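Local coordinates for Lactamase_B domain-containing protein (Pontibacter korlensis, PDB 6XFR), which probably hydrolyses the beta-lactam ring of antibiotics with the help of zinc, as a class B1 metallo-beta-lactamase, at residues 18-23 with 57-62. Sequence-based numbering, arbitrary orientation.
Sequences WIHTSY and EELLTW
On the helix that carries Leu-59 and Trp-62 against Trp-18 and His-20 of the strand, Glu-57 O is held by two donors from Thr-61. Thr-61 N binds it as part of the normal helix pattern. Thr-61 OG1 adds a second bond of 2.8 Å to Glu-57 O, reaching it from the other face of the carbonyl plane. This pairing is internal to the helix, and no hydrogen bond joins the two segments.

The contact itself is made by side chains. Trp-62 turns the edge of its six-membered ring onto the face of the Trp-18 five-membered ring. The stack is T-shaped, with centroids 4.8 Å apart and planes at 70°. Trp-62 CH2 leads, lying 3.3 Å from Trp-18 NE1 and 3.5 Å from Trp-18 CD1, so it sits toward the rim of the indole. One helical turn earlier, Leu-59 meets His-20. Leu-59 CG lies anti to its own backbone N (chi1 178°), which carries the branch out toward the strand. Leu-59 CD2 then sits over the middle of the imidazole, 3.5 Å from the ring centroid, in a CH-pi contact only 6° off the normal. His-20 NE2 also makes weak hydrogen bonds to Ile-47 O and Asp-48 O, which probably help to hold the ring's rotation.

Val-10 touches both tryptophans, and Ile-37 touches Leu-59. Helix 53-67 thus covers one face of the mixed sheet that includes strand 17-25, as in the alpha-beta/beta-alpha sandwich of the metallo-beta-lactamase fold.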
loop_
_atom_site.group_PDB
_atom_site.type_symbol
_atom_site.label_atom_id
_atom_site.label_comp_id
_atom_site.label_asym_id
_atom_site.label_seq_id
_atom_site.Cartn_x
_atom_site.Cartn_y
_atom_site.Cartn_z
ATOM N N TRP B 18 10.616 -0.385 4.286
ATOM C CA TRP B 18 9.938 -1.649 4.088
ATOM C C TRP B 18 8.860 -1.833 5.144
ATOM O O TRP B 18 8.917 -1.253 6.223
ATOM C CB TRP B 18 10.908 -2.821 4.178
ATOM C CG TRP B 18 11.879 -2.966 3.031
ATOM C CD1 TRP B 18 11.799 -3.861 1.991
ATOM C CD2 TRP B 18 13.115 -2.251 2.841
ATOM N NE1 TRP B 18 12.895 -3.735 1.165
ATOM C CE2 TRP B 18 13.718 -2.758 1.663
ATOM C CE3 TRP B 18 13.762 -1.223 3.539
ATOM C CZ2 TRP B 18 14.932 -2.258 1.164
ATOM C CZ3 TRP B 18 14.980 -0.737 3.035
ATOM C CH2 TRP B 18 15.539 -1.255 1.857
ATOM N N ILE B 19 7.885 -2.682 4.839
ATOM C CA ILE B 19 6.928 -3.153 5.825
ATOM C C ILE B 19 7.178 -4.634 6.000
ATOM O O ILE B 19 7.167 -5.378 5.014
ATOM C CB ILE B 19 5.474 -2.894 5.410
ATOM C CG1 ILE B 19 5.167 -1.389 5.473
ATOM C CG2 ILE B 19 4.528 -3.649 6.321
ATOM C CD1 ILE B 19 3.983 -0.982 4.621
ATOM N N HIS B 20 7.459 -5.053 7.237
ATOM C CA HIS B 20 7.517 -6.466 7.558
ATOM C C HIS B 20 6.156 -6.888 8.084
ATOM O O HIS B 20 5.482 -6.111 8.780
ATOM C CB HIS B 20 8.643 -6.789 8.564
ATOM C CG HIS B 20 8.536 -6.105 9.904
ATOM N ND1 HIS B 20 7.788 -6.615 10.947
ATOM C CD2 HIS B 20 9.144 -4.990 10.388
ATOM C CE1 HIS B 20 7.900 -5.816 11.996
ATOM N NE2 HIS B 20 8.718 -4.825 11.688
ATOM N N THR B 21 5.726 -8.097 7.694
ATOM C CA THR B 21 4.409 -8.605 8.070
ATOM C C THR B 21 4.594 -9.993 8.650
ATOM O O THR B 21 5.144 -10.883 7.993
ATOM C CB THR B 21 3.395 -8.627 6.907
ATOM O OG1 THR B 21 3.155 -7.294 6.449
ATOM C CG2 THR B 21 2.055 -9.189 7.383
ATOM N N SER B 22 4.161 -10.152 9.894
ATOM C CA SER B 22 4.129 -11.421 10.605
ATOM C C SER B 22 2.732 -12.012 10.473
ATOM O O SER B 22 1.736 -11.290 10.386
ATOM C CB SER B 22 4.463 -11.212 12.095
ATOM O OG SER B 22 5.848 -11.069 12.365
ATOM N N TYR B 23 2.651 -13.330 10.486
ATOM C CA TYR B 23 1.344 -13.950 10.375
ATOM C C TYR B 23 1.099 -14.841 11.578
ATOM O O TYR B 23 2.032 -15.370 12.189
ATOM C CB TYR B 23 1.186 -14.740 9.048
ATOM C CG TYR B 23 1.311 -13.858 7.817
ATOM C CD1 TYR B 23 2.466 -13.878 7.042
ATOM C CD2 TYR B 23 0.304 -12.971 7.461
ATOM C CE1 TYR B 23 2.613 -13.055 5.934
ATOM C CE2 TYR B 23 0.439 -12.137 6.356
ATOM C CZ TYR B 23 1.597 -12.184 5.590
ATOM O OH TYR B 23 1.736 -11.376 4.474
ATOM N N GLU B 57 13.303 -13.777 14.169
ATOM C CA GLU B 57 14.552 -14.344 13.666
ATOM C C GLU B 57 14.622 -14.275 12.141
ATOM O O GLU B 57 15.667 -13.923 11.578
ATOM C CB GLU B 57 14.678 -15.801 14.104
ATOM C CG GLU B 57 14.417 -16.066 15.574
ATOM C CD GLU B 57 15.656 -15.918 16.416
ATOM O OE1 GLU B 57 16.029 -16.899 17.109
ATOM O OE2 GLU B 57 16.253 -14.817 16.382
ATOM N N GLU B 58 13.504 -14.590 11.464
ATOM C CA GLU B 58 13.380 -14.403 10.015
ATOM C C GLU B 58 13.638 -12.956 9.620
ATOM O O GLU B 58 14.381 -12.680 8.671
ATOM C CB GLU B 58 12.003 -14.870 9.535
ATOM C CG GLU B 58 11.845 -16.386 9.503
ATOM C CD GLU B 58 10.427 -16.866 9.142
ATOM O OE1 GLU B 58 10.242 -18.087 8.939
ATOM O OE2 GLU B 58 9.500 -16.033 9.062
ATOM N N LEU B 59 13.001 -12.020 10.319
ATOM C CA LEU B 59 13.212 -10.608 10.037
ATOM C C LEU B 59 14.691 -10.248 10.143
ATOM O O LEU B 59 15.254 -9.609 9.252
ATOM C CB LEU B 59 12.350 -9.763 10.982
ATOM C CG LEU B 59 12.390 -8.226 10.971
ATOM C CD1 LEU B 59 12.374 -7.693 9.569
ATOM C CD2 LEU B 59 11.204 -7.697 11.731
ATOM N N LEU B 60 15.353 -10.659 11.215
ATOM C CA LEU B 60 16.781 -10.378 11.299
ATOM C C LEU B 60 17.525 -11.010 10.126
ATOM O O LEU B 60 18.275 -10.331 9.417
ATOM C CB LEU B 60 17.335 -10.841 12.649
ATOM C CG LEU B 60 16.757 -10.008 13.813
ATOM C CD1 LEU B 60 17.089 -10.593 15.177
ATOM C CD2 LEU B 60 17.146 -8.552 13.734
ATOM N N THR B 61 17.276 -12.290 9.853
ATOM C CA THR B 61 17.970 -12.924 8.737
ATOM C C THR B 61 17.717 -12.167 7.434
ATOM O O THR B 61 18.638 -11.943 6.642
ATOM C CB THR B 61 17.552 -14.396 8.616
ATOM O OG1 THR B 61 17.669 -15.025 9.900
ATOM C CG2 THR B 61 18.425 -15.119 7.637
ATOM N N TRP B 62 16.484 -11.727 7.209
ATOM C CA TRP B 62 16.201 -10.958 6.004
ATOM C C TRP B 62 17.056 -9.700 5.931
ATOM O O TRP B 62 17.697 -9.429 4.908
ATOM C CB TRP B 62 14.719 -10.596 5.962
ATOM C CG TRP B 62 14.352 -9.930 4.680
ATOM C CD1 TRP B 62 13.942 -10.535 3.528
ATOM C CD2 TRP B 62 14.387 -8.530 4.411
ATOM N NE1 TRP B 62 13.709 -9.592 2.551
ATOM C CE2 TRP B 62 13.969 -8.352 3.066
ATOM C CE3 TRP B 62 14.719 -7.408 5.174
ATOM C CZ2 TRP B 62 13.882 -7.105 2.465
ATOM C CZ3 TRP B 62 14.633 -6.159 4.579
ATOM C CH2 TRP B 62 14.210 -6.018 3.226
#